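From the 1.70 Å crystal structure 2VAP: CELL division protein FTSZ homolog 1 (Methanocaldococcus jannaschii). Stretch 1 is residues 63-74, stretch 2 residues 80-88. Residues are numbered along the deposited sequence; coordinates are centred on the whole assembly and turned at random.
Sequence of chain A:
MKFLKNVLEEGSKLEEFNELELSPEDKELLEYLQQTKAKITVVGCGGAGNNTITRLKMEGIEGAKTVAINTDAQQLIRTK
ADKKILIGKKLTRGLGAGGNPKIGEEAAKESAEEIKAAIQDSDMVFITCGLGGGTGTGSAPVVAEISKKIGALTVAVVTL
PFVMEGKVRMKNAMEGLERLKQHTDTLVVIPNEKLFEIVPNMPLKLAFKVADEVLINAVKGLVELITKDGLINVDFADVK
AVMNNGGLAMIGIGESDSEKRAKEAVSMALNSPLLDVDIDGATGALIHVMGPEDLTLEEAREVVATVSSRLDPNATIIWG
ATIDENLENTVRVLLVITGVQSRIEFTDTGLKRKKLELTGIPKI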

ATOM      1  N   GLY A  63      -4.861   0.357 -14.158  1.00 16.36           N
ATOM      2  CA  GLY A  63      -5.447   1.678 -13.919  1.00 15.51           C
ATOM      3  C   GLY A  63      -4.662   2.627 -13.030  1.00 16.68           C
ATOM      4  O   GLY A  63      -5.243   3.514 -12.403  1.00 18.40           O
ATOM      5  N   ALA A  64      -3.343   2.445 -12.976  1.00 12.93           N
ATOM      6  CA  ALA A  64      -2.489   3.294 -12.148  1.00 12.87           C
ATOM      7  C   ALA A  64      -1.194   3.682 -12.854  1.00 13.54           C
ATOM      8  O   ALA A  64      -0.545   2.848 -13.489  1.00 16.33           O
ATOM      9  CB  ALA A  64      -2.188   2.616 -10.818  1.00 12.89           C
ATOM     10  N   LYS A  65      -0.836   4.956 -12.732  1.00 13.39           N
ATOM     11  CA  LYS A  65       0.442   5.468 -13.212  1.00 10.89           C
ATOM     12  C   LYS A  65       1.521   5.128 -12.191  1.00 14.33           C
ATOM     13  O   LYS A  65       1.304   5.267 -10.985  1.00 16.69           O
ATOM     14  CB  LYS A  65       0.354   6.985 -13.407  1.00 13.55           C
ATOM     15  CG  LYS A  65       1.599   7.636 -13.999  1.00 16.75           C
ATOM     16  CD  LYS A  65       1.440   9.148 -14.053  1.00 16.99           C
ATOM     17  CE  LYS A  65       2.681   9.821 -14.615  1.00 24.98           C
ATOM     18  NZ  LYS A  65       2.500  11.296 -14.720  1.00 22.61           N
ATOM     19  N   THR A  66       2.678   4.679 -12.672  1.00 11.35           N
ATOM     20  CA  THR A  66       3.800   4.354 -11.790  1.00 10.23           C
ATOM     21  C   THR A  66       4.912   5.392 -11.895  1.00 15.08           C
ATOM     22  O   THR A  66       5.390   5.697 -12.989  1.00 15.70           O
ATOM     23  CB  THR A  66       4.375   2.944 -12.062  1.00 15.87           C
ATOM     24  OG1 THR A  66       4.619   2.783 -13.466  1.00 17.98           O
ATOM     25  CG2 THR A  66       3.410   1.864 -11.582  1.00 15.21           C
ATOM     26  N   VAL A  67       5.303   5.938 -10.747  1.00  8.37           N
ATOM     27  CA  VAL A  67       6.380   6.920 -10.674  1.00 10.70           C
ATOM     28  C   VAL A  67       7.466   6.419  -9.721  1.00 14.14           C
ATOM     29  O   VAL A  67       7.180   6.043  -8.584  1.00 14.25           O
ATOM     30  CB  VAL A  67       5.863   8.315 -10.220  1.00 12.03           C
ATOM     31  CG1 VAL A  67       7.014   9.311 -10.078  1.00 14.46           C
ATOM     32  CG2 VAL A  67       4.824   8.851 -11.199  1.00 13.42           C
ATOM     33  N   ALA A  68       8.706   6.401 -10.202  1.00 11.63           N
ATOM     34  CA  ALA A  68       9.848   6.028  -9.376  1.00 10.07           C
ATOM     35  C   ALA A  68      10.730   7.243  -9.133  1.00 12.05           C
ATOM     36  O   ALA A  68      11.112   7.941 -10.075  1.00 12.23           O
ATOM     37  CB  ALA A  68      10.645   4.915 -10.036  1.00 11.36           C
ATOM     38  N   ILE A  69      11.034   7.505  -7.865  1.00  9.53           N
ATOM     39  CA  ILE A  69      11.947   8.590  -7.507  1.00 11.41           C
ATOM     40  C   ILE A  69      13.118   8.068  -6.677  1.00 12.85           C
ATOM     41  O   ILE A  69      12.958   7.157  -5.858  1.00 10.88           O
ATOM     42  CB  ILE A  69      11.237   9.785  -6.796  1.00 12.27           C
ATOM     43  CG1 ILE A  69      10.855   9.443  -5.352  1.00 14.50           C
ATOM     44  CG2 ILE A  69      10.022  10.266  -7.608  1.00 13.29           C
ATOM     45  CD1 ILE A  69      10.627  10.663  -4.470  1.00 19.18           C
ATOM     46  N   ASN A  70      14.296   8.641  -6.908  1.00 10.26           N
ATOM     47  CA  ASN A  70      15.503   8.228  -6.200  1.00  8.96           C
ATOM     48  C   ASN A  70      16.590   9.287  -6.293  1.00 11.58           C
ATOM     49  O   ASN A  70      16.619  10.079  -7.238  1.00 11.52           O
ATOM     50  CB  ASN A  70      16.031   6.902  -6.764  1.00 11.05           C
ATOM     51  CG  ASN A  70      16.745   6.054  -5.718  1.00 10.29           C
ATOM     52  OD1 ASN A  70      17.416   6.568  -4.821  1.00 12.79           O
ATOM     53  ND2 ASN A  70      16.603   4.741  -5.838  1.00 13.06           N
ATOM     54  N   THR A  71      17.470   9.296  -5.296  1.00 10.58           N
ATOM     55  CA  THR A  71      18.681  10.110  -5.323  1.00 10.71           C
ATOM     56  C   THR A  71      19.793   9.339  -6.029  1.00 16.47           C
ATOM     57  O   THR A  71      20.747   9.933  -6.532  1.00 14.45           O
ATOM     58  CB  THR A  71      19.169  10.444  -3.902  1.00 13.26           C
ATOM     59  OG1 THR A  71      19.265   9.238  -3.135  1.00 13.70           O
ATOM     60  CG2 THR A  71      18.215  11.398  -3.211  1.00 11.20           C
ATOM     61  N   ASP A  72      19.656   8.014  -6.058  1.00 13.61           N
ATOM     62  CA  ASP A  72      20.647   7.121  -6.654  1.00 12.70           C
ATOM     63  C   ASP A  72      20.310   6.849  -8.119  1.00 13.63           C
ATOM     64  O   ASP A  72      19.314   6.187  -8.426  1.00 15.05           O
ATOM     65  CB  ASP A  72      20.714   5.812  -5.851  1.00 13.08           C
ATOM     66  CG  ASP A  72      21.866   4.908  -6.277  1.00 20.53           C
ATOM     67  OD1 ASP A  72      22.120   4.775  -7.490  1.00 14.49           O
ATOM     68  OD2 ASP A  72      22.507   4.310  -5.387  1.00 18.45           O
ATOM     69  N   ALA A  73      21.153   7.359  -9.016  1.00 11.73           N
ATOM     70  CA  ALA A  73      20.944   7.236 -10.461  1.00 11.13           C
ATOM     71  C   ALA A  73      21.140   5.813 -10.988  1.00 14.70           C
ATOM     72  O   ALA A  73      20.549   5.439 -12.005  1.00 15.73           O
ATOM     73  CB  ALA A  73      21.845   8.211 -11.212  1.00 12.29           C
ATOM     74  N   GLN A  74      21.972   5.032 -10.302  1.00 12.55           N
ATOM     75  CA  GLN A  74      22.226   3.643 -10.687  1.00 15.48           C
ATOM     76  C   GLN A  74      20.990   2.784 -10.441  1.00 18.20           C
ATOM     77  O   GLN A  74      20.615   1.970 -11.285  1.00 23.34           O
ATOM     78  CB  GLN A  74      23.433   3.067  -9.935  1.00 13.75           C
ATOM     79  CG  GLN A  74      24.674   3.966  -9.910  1.00 13.33           C
ATOM     80  CD  GLN A  74      25.155   4.371 -11.296  1.00 14.23           C
ATOM     81  OE1 GLN A  74      25.449   5.540 -11.542  1.00 16.06           O
ATOM     82  NE2 GLN A  74      25.235   3.406 -12.205  1.00 10.27           N
ATOM     83  N   LYS A  80      11.892  -0.001 -13.774  1.00 15.00           N
ATOM     84  CA  LYS A  80      10.866   0.120 -14.807  1.00 16.57           C
ATOM     85  C   LYS A  80       9.673   0.901 -14.260  1.00 15.91           C
ATOM     86  O   LYS A  80       9.086   0.518 -13.245  1.00 18.58           O
ATOM     87  CB  LYS A  80      10.426  -1.260 -15.313  1.00 25.72           C
ATOM     88  CG  LYS A  80      11.372  -1.904 -16.328  1.00 35.96           C
ATOM     89  CD  LYS A  80      12.509  -2.673 -15.658  1.00382.71           C
ATOM     90  CE  LYS A  80      13.459  -3.280 -16.681  1.00 73.17           C
ATOM     91  NZ  LYS A  80      14.275  -2.251 -17.388  1.00 84.34           N
ATOM     92  N   ALA A  81       9.333   1.999 -14.933  1.00 17.25           N
ATOM     93  CA  ALA A  81       8.261   2.897 -14.494  1.00 21.16           C
ATOM     94  C   ALA A  81       7.706   3.720 -15.653  1.00 19.99           C
ATOM     95  O   ALA A  81       8.374   3.894 -16.674  1.00 18.73           O
ATOM     96  CB  ALA A  81       8.768   3.824 -13.391  1.00 17.43           C
ATOM     97  N   ASP A  82       6.484   4.227 -15.487  1.00 14.47           N
ATOM     98  CA  ASP A  82       5.903   5.173 -16.442  1.00 17.43           C
ATOM     99  C   ASP A  82       6.682   6.486 -16.439  1.00 26.75           C
ATOM    100  O   ASP A  82       6.877   7.104 -17.487  1.00 20.22           O
ATOM    101  CB  ASP A  82       4.430   5.447 -16.120  1.00 16.36           C
ATOM    102  CG  ASP A  82       3.536   4.246 -16.374  1.00 29.29           C
ATOM    103  OD1 ASP A  82       3.692   3.585 -17.423  1.00 25.52           O
ATOM    104  OD2 ASP A  82       2.661   3.973 -15.526  1.00 21.43           O
ATOM    105  N   LYS A  83       7.124   6.899 -15.251  1.00 17.50           N
ATOM    106  CA  LYS A  83       7.880   8.136 -15.072  1.00 11.91           C
ATOM    107  C   LYS A  83       8.972   7.951 -14.022  1.00 16.54           C
ATOM    108  O   LYS A  83       8.731   7.382 -12.956  1.00 15.79           O
ATOM    109  CB  LYS A  83       6.938   9.284 -14.676  1.00 12.46           C
ATOM    110  CG  LYS A  83       7.619  10.623 -14.376  1.00 19.59           C
ATOM    111  CD  LYS A  83       8.204  11.269 -15.626  1.00 23.04           C
ATOM    112  CE  LYS A  83       8.914  12.569 -15.290  1.00 33.94           C
ATOM    113  NZ  LYS A  83       9.545  13.187 -16.490  1.00 28.11           N
ATOM    114  N   LYS A  84      10.175   8.426 -14.338  1.00 13.72           N
ATOM    115  CA  LYS A  84      11.298   8.392 -13.402  1.00 10.51           C
ATOM    116  C   LYS A  84      11.757   9.808 -13.080  1.00 12.90           C
ATOM    117  O   LYS A  84      11.874  10.649 -13.976  1.00 15.62           O
ATOM    118  CB  LYS A  84      12.472   7.592 -13.974  1.00 15.09           C
ATOM    119  CG  LYS A  84      12.138   6.169 -14.390  1.00 21.26           C
ATOM    120  CD  LYS A  84      13.363   5.484 -14.973  1.00 25.26           C
ATOM    121  CE  LYS A  84      12.971   4.376 -15.929  1.00 29.43           C
ATOM    122  NZ  LYS A  84      14.159   3.599 -16.380  1.00 37.87           N
ATOM    123  N   ILE A  85      12.008  10.068 -11.800  1.00 12.59           N
ATOM    124  CA  ILE A  85      12.520  11.366 -11.360  1.00 10.37           C
ATOM    125  C   ILE A  85      13.771  11.181 -10.507  1.00 12.23           C
ATOM    126  O   ILE A  85      13.723  10.558  -9.442  1.00 12.76           O
ATOM    127  CB  ILE A  85      11.467  12.184 -10.559  1.00 15.71           C
ATOM    128  CG1 ILE A  85      10.165  12.342 -11.353  1.00 17.32           C
ATOM    129  CG2 ILE A  85      12.027  13.557 -10.175  1.00 15.10           C
ATOM    130  CD1 ILE A  85       8.975  12.791 -10.517  1.00 16.24           C
ATOM    131  N   LEU A  86      14.890  11.721 -10.984  1.00 11.93           N
ATOM    132  CA  LEU A  86      16.104  11.781 -10.183  1.00 10.14           C
ATOM    133  C   LEU A  86      16.042  13.021  -9.304  1.00 17.12           C
ATOM    134  O   LEU A  86      16.171  14.147  -9.789  1.00 18.81           O
ATOM    135  CB  LEU A  86      17.353  11.804 -11.071  1.00 10.26           C
ATOM    136  CG  LEU A  86      18.701  11.747 -10.345  1.00 12.67           C
ATOM    137  CD1 LEU A  86      18.965  10.361  -9.760  1.00 14.95           C
ATOM    138  CD2 LEU A  86      19.816  12.150 -11.286  1.00 17.14           C
ATOM    139  N   ILE A  87      15.824  12.808  -8.009  1.00 10.22           N
ATOM    140  CA  ILE A  87      15.704  13.913  -7.061  1.00  9.28           C
ATOM    141  C   ILE A  87      17.068  14.359  -6.530  1.00 14.20           C
ATOM    142  O   ILE A  87      17.990  13.550  -6.399  1.00 14.30           O
ATOM    143  CB  ILE A  87      14.715  13.599  -5.900  1.00 12.29           C
ATOM    144  CG1 ILE A  87      15.148  12.351  -5.120  1.00 11.16           C
ATOM    145  CG2 ILE A  87      13.290  13.441  -6.442  1.00 12.90           C
ATOM    146  CD1 ILE A  87      14.473  12.191  -3.761  1.00 14.22           C
ATOM    147  N   GLY A  88      17.185  15.655  -6.247  1.00 15.99           N
ATOM    148  CA  GLY A  88      18.424  16.241  -5.735  1.00 15.86           C
ATOM    149  C   GLY A  88      19.575  16.221  -6.724  1.00 17.94           C
ATOM    150  O   GLY A  88      20.707  15.892  -6.358  1.00 20.88           O
TER
HETATM  151  O   HOH W   1       1.898   1.527 -14.663  1.00 37.00           O
HETATM  152  O   HOH W   2      20.717  12.830  -6.812  1.00 19.51           O

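The strand ending at Asn70 runs parallel to strand 83-86 of the FtsZ homolog, their axes inclined by 17° and 4.8 Å apart at closest approach. The two stretches bury 703 Å² between them, and the residues with the largest shares, Ile87, Asp82 and Leu86, lie toward the two ends of the pairing.

Asp82 lies at the start of the pairing. Its CA-to-CB bond points toward the first stretch, and its carboxylate accepts a hydrogen bond from the backbone of Thr66 (Thr66 N to Asp82 OD2, 2.9 Å, 166° at the hydrogen). The threonine answers with its side chain: Asp82 N donates to Thr66 OG1 at 3.1 Å. Each residue thus binds the other's main chain through its side chain, just ahead of the regular ladder. A water lies 2.7 Å from Asp82 OD2 and 3.0 Å from Ala64 O, its oxygen bridging the two and carrying the link two residues further back.

From here the backbone takes over. Lys83 N donates to Thr66 O (3.1 Å), and Ala68 N to Lys83 O (2.9 Å); Ile85 N then donates to Ala68 O (2.9 Å), and Asn70 N to Ile85 O (3.2 Å). As is usual for parallel strands, alternate residues supply both bonds, here Ala68 and Asn70 on the first strand. Their intervening neighbours draw close through CA-H...O contacts, as between Ile69 CA and Ile85 O at 3.3 Å. On the sheet face that carries Val67, Ile69 and Ile85, apolar packing follows the ladder: Val67 CG1 lies 4.0 Å from Ile85 CD1, and Ile69 CG2 lies 3.8 Å from Ile85 CB.

Ile87, which covers the most surface, extends both patterns past the end of the strand. Its amide donates to Asn70 O (Ile87 N to Asn70 O, 2.9 Å). Its side chain packs against the first stretch, with Ile87 CG1 3.7 Å from Thr71 CG2 and Ile87 CD1 4.2 Å from Ile69 CD1. A second water lies 2.9 Å from both Thr71 O and Ile87 O, joining the two stretches beyond the last direct backbone bond.

Leu86 points to the other face, with Ala68 and Asn70, but the end of its side chain comes nearer to the first stretch. Leu86 CD1 reaches 3.7 Å from Thr71 O and 3.9 Å from Ala73 CB, so it packs against the turn that leads into the helix. Asn70 braces that turn, Asp72 N donating to Asn70 OD1 at 2.9 Å, while Asp72 caps the helix through a weak bond from Gln74 N to Asp72 OD1 (2.8 Å).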